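Local coordinates for antigen, P35 (Borreliella spielmanii A14S, PDB 6HPN), which is of unknown molecular function but, as a PFam54 outer surface protein orthologous to BBA64, is thought to take part in the pathogenesis of Lyme disease, at residues Glu37-Ser40 against Asn41-Glu44; Val67-Asp71 against Asn72-Asn76; Leu149-Leu152 against Tyr153-Asp157; Lys163-Trp166 against Leu167-Asp171; His191-Val194 against Glu195-Ser199. One frame throughout, in Å; residues are numbered along the deposited sequence.

Interaction 1: residues Glu37-Ser40 against Asn41-Glu44; sequences EIDS and NKGE
Asp39 of the last turn of helix 16-40 and Lys42 just beyond it lie side by side, their side chains pointing the same way, and this pair carries the ionic part of a local contact where the helix gives way to a loop. Lys42 NZ forms a salt bridge with Asp39 OD1 at 3.0 Å, meeting that oxygen on its anti side and 34° out of the carboxylate plane. With CG anti to its carbonyl carbon (chi1 -79°) and the chain extended beyond, Lys42 lies back along the last turn, its CG 3.6 Å from Ile38 O. The other carboxylate oxygen, Asp39 OD2, is hydrogen-bonded to Thr83 OG1, so the buried acid is held through both oxygens.

The backbone bonds trace the end of the helix. Asn41 N reaches Glu37 O at 3.1 Å in the i to i+4 manner, although Asn41 itself already leaves helical backbone angles. The next donor shortens its span: Lys42 N bonds to Asp39 O, also at 3.1 Å. A weak bond of 3.4 Å from Gly43 N to Ser40 O repeats the i to i+3 spacing, and Gly43 then turns the chain away with a positive phi.

Helix 75-84 and the loop after it flank this helix end: Asp39 touches Arg79, Phe87 touches both Asp39 and Lys42, and Glu44 forms a salt bridge with Arg78 and a hydrogen bond with Tyr82.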
# COMPACT_ATOMS: atom_id res chain seq x y z
N GLU A 37 -13.45 0.11 -4.46
CA GLU A 37 -14.33 0.21 -5.65
C GLU A 37 -14.66 1.68 -5.87
O GLU A 37 -14.60 2.13 -7.05
CB GLU A 37 -15.54 -0.73 -5.64
CG GLU A 37 -16.43 -0.71 -4.42
CD GLU A 37 -17.11 -2.04 -4.09
OE1 GLU A 37 -16.82 -3.05 -4.77
OE2 GLU A 37 -17.93 -2.07 -3.14
N ILE A 38 -14.87 2.44 -4.80
CA ILE A 38 -15.11 3.92 -4.88
C ILE A 38 -13.85 4.63 -5.41
O ILE A 38 -14.00 5.62 -6.18
CB ILE A 38 -15.53 4.46 -3.51
CG1 ILE A 38 -16.98 4.07 -3.20
CG2 ILE A 38 -15.32 5.96 -3.40
CD1 ILE A 38 -17.29 4.11 -1.73
N ASP A 39 -12.66 4.20 -4.99
CA ASP A 39 -11.38 4.79 -5.45
C ASP A 39 -11.27 4.46 -6.93
O ASP A 39 -11.01 5.38 -7.73
CB ASP A 39 -10.19 4.31 -4.62
CG ASP A 39 -9.95 5.17 -3.39
OD1 ASP A 39 -10.77 6.07 -3.15
OD2 ASP A 39 -8.93 4.95 -2.69
N SER A 40 -11.58 3.22 -7.26
CA SER A 40 -11.48 2.68 -8.64
C SER A 40 -12.31 3.53 -9.62
O SER A 40 -11.79 3.88 -10.67
CB SER A 40 -11.88 1.25 -8.71
OG SER A 40 -12.42 0.97 -9.98
N ASN A 41 -13.56 3.86 -9.34
CA ASN A 41 -14.31 4.57 -10.41
C ASN A 41 -14.22 6.08 -10.16
O ASN A 41 -15.16 6.78 -10.44
CB ASN A 41 -15.68 3.94 -10.67
CG ASN A 41 -16.49 3.83 -9.42
OD1 ASN A 41 -16.51 4.78 -8.64
ND2 ASN A 41 -17.08 2.67 -9.20
N LYS A 42 -13.06 6.56 -9.71
CA LYS A 42 -12.65 7.97 -9.78
C LYS A 42 -11.75 8.19 -11.00
O LYS A 42 -11.35 9.36 -11.21
CB LYS A 42 -11.80 8.37 -8.57
CG LYS A 42 -12.54 8.66 -7.29
CD LYS A 42 -11.63 9.02 -6.13
CE LYS A 42 -12.43 9.03 -4.83
NZ LYS A 42 -11.56 8.94 -3.63
N GLY A 43 -11.37 7.11 -11.71
CA GLY A 43 -10.44 7.15 -12.85
C GLY A 43 -9.11 7.79 -12.48
O GLY A 43 -8.85 7.93 -11.27
N GLU A 44 -8.27 8.16 -13.45
CA GLU A 44 -6.99 8.86 -13.14
C GLU A 44 -6.69 9.83 -14.27
O GLU A 44 -7.13 9.62 -15.39
CB GLU A 44 -5.82 7.89 -12.89
CG GLU A 44 -5.46 6.92 -14.01
CD GLU A 44 -4.18 6.11 -13.83
OE1 GLU A 44 -3.37 6.41 -12.94
OE2 GLU A 44 -3.97 5.17 -14.59

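Interaction 2: residues Val67-Asp71 against Asn72-Asn76; sequences VHFDD and NEYLN
Asp71 uses both its side chain and its carbonyl to hold the backbone that follows it. Its OD2 accepts the N-H of Glu73 at 3.1 Å, an Asx turn in which the oxygen is met on its anti side, 21° out of the carboxylate plane. Placing CG anti to the backbone N (chi1 -157°) carries the carboxylate forward to this donor. Asp71 O meanwhile accepts Tyr74 N at 3.1 Å, the donor standing above the carbonyl plane. The two bonds together hold the chain as it enters the helix.

Two further backbone donors, Asp71 N and Leu75 N, are bonded within the contact. Asp71 N closes the type I turn that starts at His68 by bonding to His68 O at 3.2 Å, while Leu75 N bonds to Asn72 O. His68 O has a second neighbour, the edge of the Tyr74 ring, with CD2 3.5 Å away near the ring plane. Outside the contact, Asp70 O accepts from Gln48 NE2.

The Tyr74 ring is the centre of the apolar packing. Phe69 CD1 lies 3.8 Å from Tyr74 CB, the two rings being tilted obliquely to each other, and Val67 CG2 approaches CE2 at 4.0 Å. Glu73 CG sits over the centre of one ring face, and Tyr74 OH has a weak hydrogen bond with Ser65 OG.

Tyr74 occupies the N-cap position of helix 75-84. Arg78 of that helix sends NH1 back to the carbonyls of both Phe69 and Asp71, tying it to the preceding loop. Within the loop, Phe69 meets Phe56 of helix 52-56 edge-to-face and also packs against Phe61.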
# COMPACT_ATOMS: atom_id res chain seq x y z
N VAL A 67 5.77 -4.55 -21.30
CA VAL A 67 5.38 -3.12 -21.14
C VAL A 67 5.76 -2.59 -19.76
O VAL A 67 6.00 -3.36 -18.83
CB VAL A 67 3.89 -2.89 -21.43
CG1 VAL A 67 3.58 -3.19 -22.89
CG2 VAL A 67 3.01 -3.73 -20.51
N HIS A 68 5.79 -1.27 -19.66
CA HIS A 68 6.13 -0.52 -18.44
C HIS A 68 4.87 -0.34 -17.59
O HIS A 68 3.75 -0.62 -18.10
CB HIS A 68 6.80 0.81 -18.83
CG HIS A 68 8.11 0.63 -19.51
ND1 HIS A 68 9.27 0.30 -18.81
CD2 HIS A 68 8.46 0.72 -20.81
CE1 HIS A 68 10.27 0.20 -19.65
NE2 HIS A 68 9.79 0.45 -20.88
N PHE A 69 5.06 0.18 -16.37
CA PHE A 69 4.00 0.37 -15.35
C PHE A 69 2.94 1.40 -15.79
O PHE A 69 1.89 1.43 -15.12
CB PHE A 69 4.62 0.72 -13.98
CG PHE A 69 3.73 0.49 -12.78
CD1 PHE A 69 2.93 -0.65 -12.68
CD2 PHE A 69 3.72 1.38 -11.73
CE1 PHE A 69 2.14 -0.88 -11.56
CE2 PHE A 69 2.91 1.16 -10.62
CZ PHE A 69 2.14 0.03 -10.53
N ASP A 70 3.16 2.19 -16.85
CA ASP A 70 2.22 3.27 -17.27
C ASP A 70 1.13 2.68 -18.16
O ASP A 70 0.14 3.36 -18.37
CB ASP A 70 2.90 4.39 -18.06
CG ASP A 70 3.54 3.86 -19.33
OD1 ASP A 70 4.19 2.80 -19.25
OD2 ASP A 70 3.36 4.51 -20.38
N ASP A 71 1.33 1.46 -18.64
CA ASP A 71 0.36 0.73 -19.50
C ASP A 71 -1.00 0.61 -18.78
O ASP A 71 -1.00 0.53 -17.54
CB ASP A 71 0.91 -0.66 -19.81
CG ASP A 71 0.33 -1.29 -21.06
OD1 ASP A 71 0.90 -1.04 -22.11
OD2 ASP A 71 -0.67 -2.00 -20.96
N ASN A 72 -2.10 0.57 -19.55
CA ASN A 72 -3.51 0.41 -19.08
C ASN A 72 -3.75 -0.96 -18.45
O ASN A 72 -4.69 -1.07 -17.64
CB ASN A 72 -4.52 0.56 -20.21
CG ASN A 72 -4.67 1.98 -20.69
OD1 ASN A 72 -4.72 2.91 -19.88
ND2 ASN A 72 -4.77 2.13 -22.00
N GLU A 73 -2.98 -1.98 -18.85
CA GLU A 73 -2.85 -3.27 -18.11
C GLU A 73 -2.80 -3.02 -16.59
O GLU A 73 -3.29 -3.91 -15.86
CB GLU A 73 -1.59 -4.04 -18.53
CG GLU A 73 -1.37 -5.32 -17.74
CD GLU A 73 -0.35 -6.32 -18.25
OE1 GLU A 73 0.36 -6.04 -19.21
OE2 GLU A 73 -0.25 -7.38 -17.64
N TYR A 74 -2.21 -1.90 -16.11
CA TYR A 74 -1.81 -1.70 -14.70
C TYR A 74 -2.69 -0.63 -14.04
O TYR A 74 -2.43 -0.19 -12.91
CB TYR A 74 -0.30 -1.44 -14.61
CG TYR A 74 0.58 -2.58 -15.06
CD1 TYR A 74 0.55 -3.83 -14.44
CD2 TYR A 74 1.47 -2.42 -16.12
CE1 TYR A 74 1.36 -4.88 -14.86
CE2 TYR A 74 2.26 -3.47 -16.57
CZ TYR A 74 2.21 -4.71 -15.94
OH TYR A 74 3.02 -5.72 -16.37
N LEU A 75 -3.80 -0.29 -14.66
CA LEU A 75 -4.80 0.64 -14.06
C LEU A 75 -5.02 0.34 -12.57
O LEU A 75 -4.85 1.23 -11.75
CB LEU A 75 -6.10 0.51 -14.85
CG LEU A 75 -7.18 1.54 -14.51
CD1 LEU A 75 -6.96 2.83 -15.31
CD2 LEU A 75 -8.57 0.96 -14.74
N ASN A 76 -5.37 -0.90 -12.23
CA ASN A 76 -5.77 -1.35 -10.87
C ASN A 76 -4.61 -1.34 -9.89
O ASN A 76 -4.84 -1.01 -8.72
CB ASN A 76 -6.37 -2.75 -10.88
CG ASN A 76 -7.83 -2.66 -10.55
OD1 ASN A 76 -8.21 -2.09 -9.50
ND2 ASN A 76 -8.63 -3.12 -11.50

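Interaction 3: residues Leu149-Leu152 against Tyr153-Asp157; sequences LKTL and YYDFD
Tyr154 folds back on Lys150 because its CG is anti to the carbonyl carbon (chi1 -73°), which brings ring atom CD2 close to the previous turn. Tyr153, one residue earlier, instead has CG anti to the backbone N (chi1 172°), and its ring rises to meet its neighbour, with CD2 3.6 Å above the centre of the Tyr154 ring. Both lie near the start of the long helix 146-179, in an all-helical domain of the BbCRASP-1 type.

Regular i to i+4 bonds run along the backbone, Tyr153 N to Leu149 O at 3.0 Å and Tyr154 N to Lys150 O at 2.8 Å. Lys150 CB touches Tyr154 CD2 at 4.1 Å. The side chains of Thr151 and Asp155 lie side by side, pointing the same way.

Several helices surround this one: Thr151 and Asp155 pack on helix 200-221, Leu149 on helix 16-40, and Phe156 on helices 16-40 and 106-135. Arg28 adds a cation-pi contact to Tyr153. Thr151, whose methyl CG2 is anti to its backbone N, directs OG1 back along the helix into a hydrogen bond with Pro147 O.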
# COMPACT_ATOMS: atom_id res chain seq x y z
N LEU A 149 -10.47 -15.43 15.85
CA LEU A 149 -11.24 -14.21 15.52
C LEU A 149 -10.44 -12.98 15.92
O LEU A 149 -10.44 -12.01 15.15
CB LEU A 149 -12.62 -14.26 16.21
CG LEU A 149 -13.66 -15.15 15.53
CD1 LEU A 149 -14.85 -15.41 16.44
CD2 LEU A 149 -14.13 -14.53 14.19
N LYS A 150 -9.75 -13.01 17.05
CA LYS A 150 -8.95 -11.85 17.54
C LYS A 150 -7.74 -11.62 16.62
O LYS A 150 -7.37 -10.45 16.38
CB LYS A 150 -8.55 -12.06 19.00
CG LYS A 150 -9.72 -11.95 19.95
CD LYS A 150 -9.37 -12.16 21.39
CE LYS A 150 -10.35 -11.46 22.31
NZ LYS A 150 -9.85 -11.45 23.71
N THR A 151 -7.15 -12.70 16.10
CA THR A 151 -5.99 -12.57 15.19
C THR A 151 -6.45 -11.82 13.95
O THR A 151 -5.76 -10.86 13.56
CB THR A 151 -5.37 -13.92 14.84
OG1 THR A 151 -4.97 -14.59 16.03
CG2 THR A 151 -4.17 -13.73 13.94
N LEU A 152 -7.59 -12.22 13.38
CA LEU A 152 -8.22 -11.53 12.23
C LEU A 152 -8.45 -10.04 12.55
O LEU A 152 -8.07 -9.15 11.74
CB LEU A 152 -9.53 -12.25 11.90
CG LEU A 152 -9.38 -13.67 11.33
CD1 LEU A 152 -10.74 -14.23 10.91
CD2 LEU A 152 -8.39 -13.72 10.16
N TYR A 153 -9.08 -9.76 13.69
CA TYR A 153 -9.49 -8.39 14.10
C TYR A 153 -8.23 -7.53 14.24
O TYR A 153 -8.11 -6.56 13.53
CB TYR A 153 -10.31 -8.46 15.38
CG TYR A 153 -10.61 -7.11 15.98
CD1 TYR A 153 -11.70 -6.36 15.57
CD2 TYR A 153 -9.77 -6.59 16.95
CE1 TYR A 153 -11.94 -5.10 16.11
CE2 TYR A 153 -10.01 -5.35 17.52
CZ TYR A 153 -11.09 -4.61 17.08
OH TYR A 153 -11.27 -3.40 17.64
N TYR A 154 -7.28 -7.96 15.07
CA TYR A 154 -6.04 -7.21 15.40
C TYR A 154 -5.11 -7.16 14.19
O TYR A 154 -4.31 -6.21 14.12
CB TYR A 154 -5.38 -7.76 16.67
CG TYR A 154 -6.14 -7.39 17.92
CD1 TYR A 154 -6.32 -6.07 18.27
CD2 TYR A 154 -6.76 -8.36 18.68
CE1 TYR A 154 -7.08 -5.70 19.38
CE2 TYR A 154 -7.51 -8.02 19.80
CZ TYR A 154 -7.67 -6.68 20.16
OH TYR A 154 -8.42 -6.36 21.27
N ASP A 155 -5.24 -8.06 13.21
CA ASP A 155 -4.37 -8.05 12.00
C ASP A 155 -4.59 -6.73 11.25
O ASP A 155 -3.61 -6.09 10.79
CB ASP A 155 -4.56 -9.29 11.15
CG ASP A 155 -3.75 -10.52 11.58
OD1 ASP A 155 -2.89 -10.38 12.51
OD2 ASP A 155 -3.95 -11.61 10.94
N PHE A 156 -5.83 -6.28 11.19
CA PHE A 156 -6.20 -4.98 10.61
C PHE A 156 -5.46 -3.83 11.32
O PHE A 156 -5.05 -2.89 10.61
CB PHE A 156 -7.72 -4.82 10.67
CG PHE A 156 -8.45 -5.69 9.68
CD1 PHE A 156 -8.30 -5.50 8.32
CD2 PHE A 156 -9.32 -6.67 10.11
CE1 PHE A 156 -8.99 -6.28 7.41
CE2 PHE A 156 -10.02 -7.44 9.18
CZ PHE A 156 -9.85 -7.24 7.84
N ASP A 157 -5.27 -3.92 12.64
CA ASP A 157 -4.60 -2.87 13.45
C ASP A 157 -3.12 -2.89 13.11
O ASP A 157 -2.55 -1.82 12.91
CB ASP A 157 -4.82 -3.06 14.96
CG ASP A 157 -6.22 -2.66 15.41
OD1 ASP A 157 -6.86 -1.88 14.72
OD2 ASP A 157 -6.65 -3.13 16.48

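Interaction 4: residues Lys163-Trp166 against Leu167-Asp171; sequences KEKW and LKDVD
Trp166 and Val170, one turn apart on helix 146-179, meet with a methyl group over the indole. Followed outward, Trp166 CB and then CG lie beside the start of the next residue, CG being 3.5 Å from Leu167 N. With CG anti to the backbone N (chi1 162°), the indole is carried along the helix toward the following turn. Its NE1, on the pyrrole side, hydrogen-bonds to Ser84 OG outside the helix. At the outer end the six-membered ring takes the contact: Val170 CG2 stands 3.9 Å from its centroid and only 5° off the ring normal, a CH-pi contact over the face. CZ3 and CH2 at the tip are each 4.0 Å from that methyl. In the backbone, Val170 N bonds to Trp166 O at 3.0 Å, so backbone and side chains join the same two residues.

Lys165 and Asp169 make a second i to i+4 link, their side chains crossing obliquely. The lysine chain bends at chi2 and chi4 and brings NZ to 2.9 Å from Asp169 OD1, on the syn side of the carboxylate, in a salt bridge; its second bond to OD2, at 3.4 Å, is weak. Asp169 OD2 has a firmer partner in Arg119 of helix 106-135, so the aspartate is shared between two positive charges and links two helices.

Val170 also packs on Val91 and Leu95 of helix 89-102. The arrangement is that of a long helix within a helical bundle, Trp166 and Val170 buried against neighbouring helices and loops and Asp169 tied by charge to Arg119.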
# COMPACT_ATOMS: atom_id res chain seq x y z
N LYS A 163 0.58 1.28 7.22
CA LYS A 163 -0.04 2.32 6.38
C LYS A 163 0.18 3.68 7.05
O LYS A 163 0.58 4.62 6.36
CB LYS A 163 -1.51 2.06 6.09
CG LYS A 163 -2.01 2.78 4.85
CD LYS A 163 -3.49 2.77 4.61
CE LYS A 163 -3.86 3.76 3.53
NZ LYS A 163 -5.17 3.45 2.93
N GLU A 164 -0.02 3.76 8.37
CA GLU A 164 0.13 5.05 9.10
C GLU A 164 1.57 5.55 8.94
O GLU A 164 1.72 6.72 8.57
CB GLU A 164 -0.36 4.93 10.54
CG GLU A 164 -1.77 5.50 10.65
CD GLU A 164 -2.57 5.10 11.87
OE1 GLU A 164 -1.99 4.44 12.80
OE2 GLU A 164 -3.78 5.43 11.90
N LYS A 165 2.56 4.68 9.13
CA LYS A 165 4.01 5.01 9.01
C LYS A 165 4.31 5.47 7.56
O LYS A 165 5.02 6.46 7.39
CB LYS A 165 4.84 3.82 9.48
CG LYS A 165 6.36 4.01 9.44
CD LYS A 165 7.03 4.39 10.76
CE LYS A 165 8.47 4.86 10.58
NZ LYS A 165 8.53 6.32 10.31
N TRP A 166 3.74 4.81 6.56
CA TRP A 166 3.91 5.17 5.13
C TRP A 166 3.40 6.60 4.83
O TRP A 166 4.13 7.41 4.20
CB TRP A 166 3.19 4.10 4.31
CG TRP A 166 2.87 4.44 2.88
CD1 TRP A 166 1.62 4.52 2.31
CD2 TRP A 166 3.80 4.70 1.83
NE1 TRP A 166 1.73 4.80 0.98
CE2 TRP A 166 3.05 4.92 0.66
CE3 TRP A 166 5.20 4.77 1.77
CZ2 TRP A 166 3.66 5.20 -0.57
CZ3 TRP A 166 5.79 5.06 0.56
CH2 TRP A 166 5.04 5.26 -0.60
N LEU A 167 2.17 6.89 5.23
CA LEU A 167 1.57 8.24 5.11
C LEU A 167 2.40 9.28 5.89
O LEU A 167 2.57 10.40 5.38
CB LEU A 167 0.14 8.17 5.65
CG LEU A 167 -0.86 7.38 4.80
CD1 LEU A 167 -2.02 6.93 5.66
CD2 LEU A 167 -1.36 8.19 3.62
N LYS A 168 2.85 8.94 7.09
CA LYS A 168 3.74 9.80 7.90
C LYS A 168 5.01 10.11 7.08
O LYS A 168 5.28 11.32 6.77
CB LYS A 168 3.93 9.07 9.24
CG LYS A 168 5.04 9.60 10.14
CD LYS A 168 4.77 10.98 10.65
CE LYS A 168 5.87 11.46 11.57
NZ LYS A 168 6.01 12.94 11.49
N ASP A 169 5.75 9.10 6.65
CA ASP A 169 7.04 9.31 5.94
C ASP A 169 6.79 10.18 4.69
O ASP A 169 7.60 11.11 4.42
CB ASP A 169 7.75 7.98 5.66
CG ASP A 169 8.35 7.38 6.93
OD1 ASP A 169 8.32 8.03 7.96
OD2 ASP A 169 8.80 6.23 6.89
N VAL A 170 5.66 9.94 4.00
CA VAL A 170 5.27 10.66 2.76
C VAL A 170 4.95 12.13 3.07
O VAL A 170 5.40 12.99 2.32
CB VAL A 170 4.09 9.99 2.04
CG1 VAL A 170 3.33 10.97 1.16
CG2 VAL A 170 4.54 8.79 1.21
N ASP A 171 4.18 12.42 4.11
CA ASP A 171 3.90 13.82 4.50
C ASP A 171 5.23 14.51 4.89
O ASP A 171 5.37 15.69 4.58
CB ASP A 171 2.83 13.91 5.60
CG ASP A 171 1.42 13.62 5.13
OD1 ASP A 171 1.13 13.75 3.91
OD2 ASP A 171 0.61 13.26 5.98

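Interaction 5: residues His191-Val194 against Glu195-Ser199; sequences HDNV and ELKNS
Asn193 and Lys197 cross one turn apart near the end of helix 187-197, on the more closely packed side of the contact. Lys197 bends at chi4 (78°) and donates a hydrogen bond from NZ to Asn193 OD1 at 2.8 Å, from above the plane of the amide carbonyl. Both side chains also reach Glu176 of helix 146-179, whose OE1 takes a salt bridge from Lys197 NZ and a hydrogen bond from Asn193 ND2. That makes a small polar cluster gripping one carboxylate oxygen, with Ile173 beside it.

Val194 and Asn198 are the buried pair. Asn198 ND2 donates to Val194 O at 3.1 Å with the acceptor close to the amide plane, and the same nitrogen lies 3.8 Å from Val194 CG1. The other end of this amide, OD1, accepts from Arg119, while Val194 itself rests on Leu102 and Leu111.

The solvent side is looser. Glu195, Asp192 and Leu196 are exposed, joined to the preceding turn mainly through the backbone bonds Glu195 N to His191 O at 2.9 Å and Leu196 N to Asp192 O at 3.0 Å. His191 and Glu195 point the same way, NE2 lying 2.9 Å from OE1 with ring and carboxylate planes nearly perpendicular; the imidazole is stacked on Tyr108.

Helical bonding weakens at the end, where Lys197 N has only weak bonds to Asn193 O and Val194 O. Asn198 then leaves the helix, and Ser199, whose OG accepts the backbone N-H of Gln202, is the N-cap of helix 200-221: a short helix-to-helix connection with a serine start.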
# COMPACT_ATOMS: atom_id res chain seq x y z
N HIS A 191 18.05 12.12 -2.10
CA HIS A 191 18.20 10.65 -2.16
C HIS A 191 18.39 10.12 -0.74
O HIS A 191 17.61 9.26 -0.31
CB HIS A 191 19.36 10.29 -3.09
CG HIS A 191 19.81 8.88 -2.91
ND1 HIS A 191 19.27 7.84 -3.65
CD2 HIS A 191 20.70 8.34 -2.06
CE1 HIS A 191 19.84 6.71 -3.28
NE2 HIS A 191 20.72 6.99 -2.30
N ASP A 192 19.39 10.66 -0.04
CA ASP A 192 19.72 10.29 1.36
C ASP A 192 18.46 10.41 2.22
O ASP A 192 18.18 9.45 2.94
CB ASP A 192 20.84 11.17 1.91
CG ASP A 192 22.21 10.94 1.30
OD1 ASP A 192 22.35 10.11 0.37
OD2 ASP A 192 23.13 11.62 1.76
N ASN A 193 17.74 11.53 2.17
CA ASN A 193 16.54 11.79 3.03
C ASN A 193 15.54 10.63 2.87
O ASN A 193 15.07 10.05 3.88
CB ASN A 193 15.89 13.14 2.71
CG ASN A 193 14.57 13.38 3.43
OD1 ASN A 193 13.61 12.65 3.22
ND2 ASN A 193 14.50 14.41 4.26
N VAL A 194 15.23 10.31 1.61
CA VAL A 194 14.28 9.23 1.25
C VAL A 194 14.82 7.88 1.72
O VAL A 194 14.04 7.16 2.37
CB VAL A 194 14.00 9.23 -0.25
CG1 VAL A 194 13.12 8.05 -0.65
CG2 VAL A 194 13.37 10.54 -0.69
N GLU A 195 16.09 7.57 1.44
CA GLU A 195 16.71 6.26 1.80
C GLU A 195 16.64 6.02 3.32
O GLU A 195 16.40 4.87 3.71
CB GLU A 195 18.15 6.17 1.34
CG GLU A 195 18.73 4.78 1.50
CD GLU A 195 19.91 4.50 0.60
OE1 GLU A 195 20.56 5.47 0.19
OE2 GLU A 195 20.17 3.34 0.27
N LEU A 196 16.84 7.05 4.14
CA LEU A 196 16.78 6.93 5.62
C LEU A 196 15.38 6.48 6.02
O LEU A 196 15.28 5.64 6.90
CB LEU A 196 17.15 8.26 6.30
CG LEU A 196 18.64 8.59 6.33
CD1 LEU A 196 18.88 9.94 6.99
CD2 LEU A 196 19.45 7.49 7.03
N LYS A 197 14.35 7.03 5.37
CA LYS A 197 12.92 6.75 5.66
C LYS A 197 12.50 5.37 5.13
O LYS A 197 11.47 4.86 5.62
CB LYS A 197 12.04 7.83 5.03
CG LYS A 197 11.96 9.13 5.80
CD LYS A 197 11.23 10.20 5.04
CE LYS A 197 11.11 11.50 5.80
NZ LYS A 197 12.38 12.26 5.76
N ASN A 198 13.25 4.81 4.16
CA ASN A 198 12.92 3.56 3.43
C ASN A 198 14.15 2.65 3.42
O ASN A 198 14.65 2.32 2.33
CB ASN A 198 12.41 3.86 2.02
CG ASN A 198 11.14 4.69 2.01
OD1 ASN A 198 10.06 4.13 2.13
ND2 ASN A 198 11.23 6.01 1.87
N SER A 199 14.63 2.25 4.60
CA SER A 199 15.78 1.33 4.73
C SER A 199 15.41 -0.08 4.23
O SER A 199 14.18 -0.39 4.10
CB SER A 199 16.28 1.30 6.15
OG SER A 199 15.33 0.73 7.03

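From the N terminus the contacts follow in series, none nesting in or crossing another, and each joins adjoining segments, so none closes a long loop. Interaction 1 ends helix 16-40 and interaction 2 opens helix 75-84; they touch where Glu44 meets Leu75, bringing together the two ends of the region that carries helix 52-56. Interactions 3 and 4 share helix 146-179, with nearest atoms about 6 Å apart, and span much of its length. Interaction 5 terminates helix 187-197 beside interaction 4, Lys197 lying against Asp169, and Arg119 of helix 106-135 bonds to both. Interactions 2 and 4 lie on opposite sides of the chain's centre, their own centres 25 Å apart.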